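Local coordinates for putative lipoprotein (Bacteroides fragilis, PDB 3QNK), which probably binds glycans at the outer-membrane surface as a SusD-like lipoprotein of a nutrient-uptake system, though its own substrate is not established, at residues B[105-110]-B[166-171]; B[87-91]-B[111-115]; B[24-28]-B[177-181]. All coordinates share one frame; numbering follows the deposited sequence.

Contact 1: residues B[105-110]-B[166-171]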
loop_
_atom_site.group_PDB
_atom_site.type_symbol
_atom_site.label_atom_id
_atom_site.label_comp_id
_atom_site.label_asym_id
_atom_site.label_seq_id
_atom_site.Cartn_x
_atom_site.Cartn_y
_atom_site.Cartn_z
ATOM N N SER B 105 -18.025 -19.391 18.477
ATOM C CA SER B 105 -16.864 -20.284 18.589
ATOM C C SER B 105 -16.283 -20.627 17.221
ATOM O O SER B 105 -15.077 -20.483 17.038
ATOM C CB SER B 105 -17.222 -21.563 19.332
ATOM O OG SER B 105 -16.085 -22.405 19.449
ATOM N N ARG B 106 -17.128 -21.073 16.268
ATOM C CA ARG B 106 -16.727 -21.439 14.905
ATOM C C ARG B 106 -16.077 -20.207 14.218
ATOM O O ARG B 106 -14.968 -20.340 13.699
ATOM C CB ARG B 106 -17.943 -22.009 14.118
ATOM C CG ARG B 106 -17.776 -22.173 12.589
ATOM C CD ARG B 106 -18.462 -21.009 11.872
ATOM N NE ARG B 106 -19.359 -21.382 10.773
ATOM C CZ ARG B 106 -20.613 -21.806 10.925
ATOM N NH1 ARG B 106 -21.115 -21.995 12.140
ATOM N NH2 ARG B 106 -21.360 -22.077 9.864
ATOM N N LEU B 107 -16.717 -19.002 14.290
ATOM C CA LEU B 107 -16.160 -17.774 13.699
ATOM C C LEU B 107 -14.809 -17.432 14.307
ATOM O O LEU B 107 -13.885 -17.113 13.562
ATOM C CB LEU B 107 -17.097 -16.569 13.840
ATOM C CG LEU B 107 -18.429 -16.602 13.093
ATOM C CD1 LEU B 107 -19.319 -15.432 13.516
ATOM C CD2 LEU B 107 -18.237 -16.629 11.584
ATOM N N THR B 108 -14.677 -17.533 15.651
ATOM C CA THR B 108 -13.411 -17.262 16.354
ATOM C C THR B 108 -12.310 -18.196 15.815
ATOM O O THR B 108 -11.193 -17.743 15.601
ATOM C CB THR B 108 -13.589 -17.371 17.869
ATOM O OG1 THR B 108 -14.684 -16.543 18.251
ATOM C CG2 THR B 108 -12.357 -16.935 18.638
ATOM N N GLY B 109 -12.658 -19.456 15.553
ATOM C CA GLY B 109 -11.756 -20.453 14.992
ATOM C C GLY B 109 -11.234 -20.039 13.635
ATOM O O GLY B 109 -10.044 -20.174 13.372
ATOM N N GLU B 110 -12.105 -19.457 12.795
ATOM C CA GLU B 110 -11.770 -18.977 11.455
ATOM C C GLU B 110 -10.779 -17.828 11.537
ATOM O O GLU B 110 -9.827 -17.798 10.760
ATOM C CB GLU B 110 -13.026 -18.550 10.676
ATOM C CG GLU B 110 -14.151 -19.578 10.636
ATOM C CD GLU B 110 -15.244 -19.318 9.621
ATOM O OE1 GLU B 110 -14.909 -19.179 8.426
ATOM O OE2 GLU B 110 -16.438 -19.328 9.996
HETATM N N MSE B 166 -11.741 -25.525 17.369
HETATM C CA MSE B 166 -12.978 -24.744 17.161
HETATM C C MSE B 166 -13.632 -24.834 15.782
HETATM O O MSE B 166 -14.791 -24.439 15.649
HETATM C CB MSE B 166 -12.701 -23.274 17.447
HETATM C CG MSE B 166 -12.198 -23.050 18.852
HETATM SE SE MSE B 166 -11.566 -21.272 19.080
HETATM C CE MSE B 166 -13.187 -20.517 19.764
ATOM N N LEU B 167 -12.914 -25.302 14.767
ATOM C CA LEU B 167 -13.459 -25.375 13.407
ATOM C C LEU B 167 -14.174 -26.710 13.094
ATOM O O LEU B 167 -13.779 -27.763 13.621
ATOM C CB LEU B 167 -12.354 -25.156 12.369
ATOM C CG LEU B 167 -11.797 -23.743 12.257
ATOM C CD1 LEU B 167 -10.644 -23.696 11.260
ATOM C CD2 LEU B 167 -12.861 -22.768 11.865
ATOM N N PRO B 168 -15.215 -26.691 12.213
ATOM C CA PRO B 168 -15.835 -27.962 11.792
ATOM C C PRO B 168 -14.981 -28.654 10.709
ATOM O O PRO B 168 -14.156 -28.001 10.065
ATOM C CB PRO B 168 -17.182 -27.519 11.226
ATOM C CG PRO B 168 -16.936 -26.158 10.699
ATOM C CD PRO B 168 -15.811 -25.538 11.494
ATOM N N ALA B 169 -15.181 -29.959 10.505
ATOM C CA ALA B 169 -14.457 -30.699 9.476
ATOM C C ALA B 169 -15.029 -30.387 8.090
ATOM O O ALA B 169 -14.300 -30.430 7.091
ATOM C CB ALA B 169 -14.524 -32.194 9.749
ATOM N N SER B 170 -16.318 -30.040 8.044
ATOM C CA SER B 170 -17.037 -29.745 6.813
ATOM C C SER B 170 -18.093 -28.675 7.016
ATOM O O SER B 170 -18.515 -28.425 8.145
ATOM C CB SER B 170 -17.695 -31.018 6.288
ATOM O OG SER B 170 -18.157 -30.837 4.960
ATOM N N TYR B 171 -18.533 -28.065 5.907
ATOM C CA TYR B 171 -19.603 -27.063 5.869
ATOM C C TYR B 171 -20.755 -27.497 4.941
ATOM O O TYR B 171 -20.581 -28.409 4.115
ATOM C CB TYR B 171 -19.060 -25.711 5.374
ATOM C CG TYR B 171 -18.146 -25.019 6.352
ATOM C CD1 TYR B 171 -18.659 -24.194 7.348
ATOM C CD2 TYR B 171 -16.765 -25.181 6.279
ATOM C CE1 TYR B 171 -17.818 -23.552 8.254
ATOM C CE2 TYR B 171 -15.916 -24.566 7.195
ATOM C CZ TYR B 171 -16.444 -23.742 8.174
ATOM O OH TYR B 171 -15.609 -23.122 9.069
#

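Contact 2: residues B[87-91]-B[111-115]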
loop_
_atom_site.group_PDB
_atom_site.type_symbol
_atom_site.label_atom_id
_atom_site.label_comp_id
_atom_site.label_asym_id
_atom_site.label_seq_id
_atom_site.Cartn_x
_atom_site.Cartn_y
_atom_site.Cartn_z
ATOM N N CYS B 87 -7.621 -8.831 12.696
ATOM C CA CYS B 87 -7.873 -10.078 13.449
ATOM C C CYS B 87 -7.966 -9.790 14.931
ATOM O O CYS B 87 -8.922 -10.236 15.578
ATOM C CB CYS B 87 -6.797 -11.124 13.189
ATOM S SG CYS B 87 -6.702 -11.694 11.475
ATOM N N ASN B 88 -6.957 -9.056 15.473
ATOM C CA ASN B 88 -6.840 -8.690 16.888
ATOM C C ASN B 88 -8.041 -7.897 17.360
ATOM O O ASN B 88 -8.451 -8.054 18.512
ATOM C CB ASN B 88 -5.555 -7.915 17.140
ATOM C CG ASN B 88 -4.301 -8.723 16.941
ATOM O OD1 ASN B 88 -4.294 -9.955 17.056
ATOM N ND2 ASN B 88 -3.201 -8.034 16.656
ATOM N N ARG B 89 -8.624 -7.077 16.469
ATOM C CA ARG B 89 -9.826 -6.326 16.797
ATOM C C ARG B 89 -10.979 -7.270 16.997
ATOM O O ARG B 89 -11.726 -7.117 17.955
ATOM C CB ARG B 89 -10.161 -5.318 15.704
ATOM C CG ARG B 89 -11.520 -4.656 15.905
ATOM C CD ARG B 89 -11.480 -3.491 16.865
ATOM N NE ARG B 89 -11.797 -2.261 16.154
ATOM C CZ ARG B 89 -11.012 -1.190 16.107
ATOM N NH1 ARG B 89 -9.837 -1.189 16.733
ATOM N NH2 ARG B 89 -11.385 -0.120 15.422
ATOM N N PHE B 90 -11.133 -8.253 16.089
ATOM C CA PHE B 90 -12.182 -9.259 16.197
ATOM C C PHE B 90 -12.108 -9.886 17.586
ATOM O O PHE B 90 -13.091 -9.830 18.348
ATOM C CB PHE B 90 -12.040 -10.329 15.095
ATOM C CG PHE B 90 -13.094 -11.423 15.167
ATOM C CD1 PHE B 90 -12.906 -12.545 15.970
ATOM C CD2 PHE B 90 -14.275 -11.323 14.440
ATOM C CE1 PHE B 90 -13.892 -13.526 16.060
ATOM C CE2 PHE B 90 -15.245 -12.318 14.515
ATOM C CZ PHE B 90 -15.034 -13.421 15.303
ATOM N N PHE B 91 -10.895 -10.401 17.939
ATOM C CA PHE B 91 -10.635 -11.057 19.218
ATOM C C PHE B 91 -10.966 -10.152 20.431
ATOM O O PHE B 91 -11.493 -10.652 21.425
ATOM C CB PHE B 91 -9.192 -11.549 19.286
ATOM C CG PHE B 91 -8.880 -12.682 18.341
ATOM C CD1 PHE B 91 -9.646 -13.844 18.346
ATOM C CD2 PHE B 91 -7.783 -12.613 17.485
ATOM C CE1 PHE B 91 -9.347 -14.896 17.475
ATOM C CE2 PHE B 91 -7.477 -13.667 16.628
ATOM C CZ PHE B 91 -8.256 -14.801 16.628
ATOM N N VAL B 111 -10.947 -16.926 12.514
ATOM C CA VAL B 111 -10.048 -15.787 12.727
ATOM C C VAL B 111 -8.699 -16.285 13.270
ATOM O O VAL B 111 -7.662 -15.733 12.870
ATOM C CB VAL B 111 -10.692 -14.701 13.618
ATOM C CG1 VAL B 111 -9.816 -13.461 13.683
ATOM C CG2 VAL B 111 -12.074 -14.323 13.082
ATOM N N HIS B 112 -8.693 -17.368 14.100
ATOM C CA HIS B 112 -7.442 -17.970 14.593
ATOM C C HIS B 112 -6.633 -18.504 13.423
ATOM O O HIS B 112 -5.415 -18.284 13.365
ATOM C CB HIS B 112 -7.688 -19.097 15.605
ATOM C CG HIS B 112 -7.925 -18.599 16.993
ATOM N ND1 HIS B 112 -6.901 -18.026 17.741
ATOM C CD2 HIS B 112 -9.074 -18.557 17.712
ATOM C CE1 HIS B 112 -7.462 -17.657 18.885
ATOM N NE2 HIS B 112 -8.768 -17.959 18.914
ATOM N N PHE B 113 -7.323 -19.192 12.475
ATOM C CA PHE B 113 -6.724 -19.766 11.273
ATOM C C PHE B 113 -6.144 -18.665 10.409
ATOM O O PHE B 113 -5.025 -18.811 9.925
ATOM C CB PHE B 113 -7.764 -20.596 10.477
ATOM C CG PHE B 113 -7.261 -21.096 9.142
ATOM C CD1 PHE B 113 -6.427 -22.207 9.066
ATOM C CD2 PHE B 113 -7.566 -20.415 7.968
ATOM C CE1 PHE B 113 -5.935 -22.647 7.842
ATOM C CE2 PHE B 113 -7.090 -20.866 6.735
ATOM C CZ PHE B 113 -6.266 -21.973 6.683
ATOM N N LEU B 114 -6.916 -17.566 10.212
ATOM C CA LEU B 114 -6.498 -16.438 9.382
ATOM C C LEU B 114 -5.330 -15.687 10.008
ATOM O O LEU B 114 -4.369 -15.413 9.298
ATOM C CB LEU B 114 -7.666 -15.492 9.069
ATOM C CG LEU B 114 -8.691 -16.052 8.057
ATOM C CD1 LEU B 114 -9.926 -15.195 8.011
ATOM C CD2 LEU B 114 -8.116 -16.164 6.656
ATOM N N ARG B 115 -5.360 -15.422 11.325
ATOM C CA ARG B 115 -4.253 -14.713 11.978
ATOM C C ARG B 115 -2.965 -15.526 11.892
ATOM O O ARG B 115 -1.895 -14.946 11.674
ATOM C CB ARG B 115 -4.572 -14.353 13.443
ATOM C CG ARG B 115 -3.515 -13.427 14.062
ATOM C CD ARG B 115 -3.914 -12.900 15.405
ATOM N NE ARG B 115 -3.895 -13.955 16.411
ATOM C CZ ARG B 115 -4.092 -13.748 17.706
ATOM N NH1 ARG B 115 -4.320 -12.519 18.164
ATOM N NH2 ARG B 115 -4.071 -14.766 18.554
#

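Contact 3: residues B[24-28]-B[177-181]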
loop_
_atom_site.group_PDB
_atom_site.type_symbol
_atom_site.label_atom_id
_atom_site.label_comp_id
_atom_site.label_asym_id
_atom_site.label_seq_id
_atom_site.Cartn_x
_atom_site.Cartn_y
_atom_site.Cartn_z
ATOM N N VAL B 24 -15.846 -11.108 9.268
ATOM C CA VAL B 24 -15.050 -12.314 9.010
ATOM C C VAL B 24 -14.838 -12.459 7.484
ATOM O O VAL B 24 -13.733 -12.788 7.072
ATOM C CB VAL B 24 -15.664 -13.561 9.677
ATOM C CG1 VAL B 24 -14.812 -14.801 9.449
ATOM C CG2 VAL B 24 -15.844 -13.331 11.167
ATOM N N ASN B 25 -15.844 -12.097 6.656
ATOM C CA ASN B 25 -15.702 -12.111 5.191
ATOM C C ASN B 25 -14.611 -11.152 4.747
ATOM O O ASN B 25 -13.843 -11.478 3.832
ATOM C CB ASN B 25 -17.013 -11.738 4.494
ATOM C CG ASN B 25 -18.138 -12.748 4.567
ATOM O OD1 ASN B 25 -18.077 -13.787 5.254
ATOM N ND2 ASN B 25 -19.208 -12.443 3.856
ATOM N N ASP B 26 -14.519 -9.978 5.428
ATOM C CA ASP B 26 -13.488 -8.975 5.166
ATOM C C ASP B 26 -12.116 -9.533 5.498
ATOM O O ASP B 26 -11.151 -9.250 4.783
ATOM C CB ASP B 26 -13.767 -7.698 5.959
ATOM C CG ASP B 26 -12.833 -6.545 5.651
ATOM O OD1 ASP B 26 -12.721 -6.181 4.464
ATOM O OD2 ASP B 26 -12.261 -5.963 6.615
ATOM N N LEU B 27 -12.029 -10.347 6.576
ATOM C CA LEU B 27 -10.769 -10.963 6.993
ATOM C C LEU B 27 -10.334 -12.003 5.968
ATOM O O LEU B 27 -9.147 -12.089 5.656
ATOM C CB LEU B 27 -10.861 -11.576 8.400
ATOM C CG LEU B 27 -11.075 -10.613 9.558
ATOM C CD1 LEU B 27 -11.424 -11.360 10.823
ATOM C CD2 LEU B 27 -9.859 -9.798 9.813
ATOM N N TYR B 28 -11.283 -12.750 5.404
ATOM C CA TYR B 28 -10.966 -13.710 4.346
ATOM C C TYR B 28 -10.509 -12.959 3.099
ATOM O O TYR B 28 -9.590 -13.410 2.417
ATOM C CB TYR B 28 -12.175 -14.596 4.006
ATOM C CG TYR B 28 -12.346 -15.816 4.885
ATOM C CD1 TYR B 28 -11.592 -16.972 4.666
ATOM C CD2 TYR B 28 -13.332 -15.857 5.872
ATOM C CE1 TYR B 28 -11.779 -18.119 5.445
ATOM C CE2 TYR B 28 -13.514 -16.989 6.669
ATOM C CZ TYR B 28 -12.746 -18.124 6.445
ATOM O OH TYR B 28 -12.924 -19.243 7.232
ATOM N N GLY B 177 -16.046 -23.108 1.264
ATOM C CA GLY B 177 -14.973 -22.151 0.958
ATOM C C GLY B 177 -14.238 -21.638 2.204
ATOM O O GLY B 177 -13.074 -21.208 2.141
ATOM N N ARG B 178 -14.935 -21.708 3.369
ATOM C CA ARG B 178 -14.457 -21.319 4.699
ATOM C C ARG B 178 -13.285 -22.243 5.151
ATOM O O ARG B 178 -13.011 -23.267 4.520
ATOM C CB ARG B 178 -15.638 -21.381 5.714
ATOM C CG ARG B 178 -16.718 -20.280 5.594
ATOM C CD ARG B 178 -17.581 -20.164 6.877
ATOM N NE ARG B 178 -18.695 -19.198 6.799
ATOM C CZ ARG B 178 -18.606 -17.877 7.015
ATOM N NH1 ARG B 178 -17.436 -17.316 7.306
ATOM N NH2 ARG B 178 -19.684 -17.109 6.915
ATOM N N ALA B 179 -12.602 -21.883 6.239
ATOM C CA ALA B 179 -11.541 -22.704 6.811
ATOM C C ALA B 179 -12.139 -23.897 7.568
ATOM O O ALA B 179 -13.067 -23.735 8.359
ATOM C CB ALA B 179 -10.704 -21.865 7.747
ATOM N N THR B 180 -11.601 -25.093 7.334
ATOM C CA THR B 180 -12.048 -26.327 8.004
ATOM C C THR B 180 -11.035 -26.782 9.034
ATOM O O THR B 180 -9.933 -26.216 9.111
ATOM C CB THR B 180 -12.249 -27.442 6.967
ATOM O OG1 THR B 180 -11.072 -27.574 6.127
ATOM C CG2 THR B 180 -13.516 -27.226 6.136
ATOM N N LYS B 181 -11.388 -27.827 9.801
ATOM C CA LYS B 181 -10.520 -28.467 10.782
ATOM C C LYS B 181 -9.277 -28.990 10.025
ATOM O O LYS B 181 -8.143 -28.757 10.448
ATOM C CB LYS B 181 -11.312 -29.587 11.469
ATOM C CG LYS B 181 -10.730 -30.202 12.727
ATOM C CD LYS B 181 -11.656 -31.340 13.185
ATOM C CE LYS B 181 -11.793 -31.455 14.686
ATOM N NZ LYS B 181 -12.446 -30.264 15.324
#

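Contact 1: residues B[105-110]-B[166-171]
Met166, present as selenomethionine with SE in place of sulfur, lies against the turn from Ser105 to Gly109 and buries more surface here than any other residue, 103 Å². Its CB rests 3.9 Å from Gly109 CA, at a point of the helix that carries no side chain, and this agrees with a separation of 5.0 Å between Gly109 CA and Met166 CA. A bend at chi3 (94°) turns the terminal methyl onto the helix, where CE sits 3.7 Å from Thr108 CB and also meets the hydroxyl of Ser105. Leu167, where the backbone departs from helix 149-166, follows with its CD2 branch, which lies 3.5 Å from Glu110 N, against the peptide between Gly109 and Glu110. The contact thus joins helix 101-126 to the C-terminal end of helix 149-166 and the loop behind it, within the helical, TPR-like superhelix of the SusD family. Arg106 meets the later part of the loop, Pro168 and Tyr171. Arg106 CG stands opposite its own amide nitrogen (chi1 168°), which puts it 4.0 Å from Pro168 CD; the chain then bends at chi2 and chi3. Its NE consequently arrives at the edge of the Tyr171 ring, near the ring plane and 3.7 Å from Tyr171 CE1, while the guanidinium and ring planes are inclined by 44°. The charge has its closer partner in Glu103, through NH1; its NE to Glu110 OE2 pairing, within the helix, is long, and Glu110 OE1 is hydrogen-bonded to Tyr28 OH. Tyr171 OH is hydrogen-bonded to Ala179 O.

Contact 2: residues B[87-91]-B[111-115]
Phe91 inserts its ring between Val111, His112 and Arg115, and each neighbour meets it differently. Val111 CG1 lies over one face, 4.0 Å from the centroid of the Phe91 ring and 29° off its normal. The imidazole of His112 receives Phe91 CE1 over its own face, but the two ring planes stand 41° apart, so the pair is oblique, neither stacked nor edge-to-face. On the Arg115 side, Phe91 CE2 sits above the middle of the guanidinium at 3.6 Å from Arg115 CZ. These side chains fill the interface of an antiparallel helix hairpin, helix 76-93 with helix 101-126, whose local axes approach to 10.1 Å in the TPR-like helical part of the SusD fold. The second branch of Val111, CG2, points onto Phe90 and stands almost over the ring centre, 3.5 Å from the Phe90 centroid. Cys87 closes the other end, its CB 3.9 Å from Arg115 CB. The hydrogen bond from Arg115 NH1 to Asn88 OD1 is 2.8 Å long; OD1 lies in the guanidinium plane, although the amide is turned 70° against it. Asp159 of helix 149-166 grips both Arg115 NE and His112 ND1, which fixes the two groups flanking Phe91.

Contact 3: residues B[24-28]-B[177-181]
Tyr28 overlaps the guanidinium of Arg178 with its ring carbon CE2 and carries its hydroxyl on to the backbone beyond. The two side chains cross at about a right angle, with ring and guanidinium planes 62° apart. Arg178 NH1 comes within 4.0 Å of Tyr28 CE2, and that ring carbon lies near the guanidinium plane, so this is an edge contact of the guanidinium and not a cation-pi stack. At the hydroxyl end, Ala179 N donates a hydrogen bond of 2.8 Å to Tyr28 OH. The bond is nearly straight, with an N-H...O angle of 166°, and the donor nitrogen stays near the plane of the ring. The same hydroxyl touches the methyl of Ala179, at 3.5 Å between Tyr28 OH and Ala179 CB. It is also paired with Glu110 OE1, modelled so close that its exact geometry is doubtful at this resolution.

Arg178 is extended from CG to NE, which carries its guanidinium back to helix 17-29. There Arg178 NH2 is 4.0 Å from Asn25 OD1, a loose approach, and Val24 CG1 meets the guanidinium edge. The amide nitrogen of Asn25 is hydrogen-bonded to Ile8 O of the second subunit, so this helix also faces the dimer partner. Helix 17-29 is thereby fastened to the loop leading into helix 181-194, just ahead of its N-cap residue Thr180. Helix 101-126 borders both, with Phe113 against Ala179 and Leu114 against both Tyr28 and Leu27, while Phe90 of helix 76-93 packs on Val24.

From the N terminus, helix 17-29 supplies the first half of contact 3, whose partner, the loop before helix 181-194, comes 149 residues later; this contact closes the longest loop and encloses the other two. Within it, contact 2 ties helix 76-93 to helix 101-126, the shortest closure, 20 residues. Contact 1 starts at 105-110, before contact 2 is complete, and ties helix 101-126 to the end of helix 149-166 and its loop; the two therefore cross. Thr108 packs on Phe90 and Phe91, and Met166 SE on the His112 ring, which joins contacts 1 and 2. Leu167 CD1 against Thr180 O links contacts 1 and 3, and Leu27 against Cys87 links contacts 2 and 3.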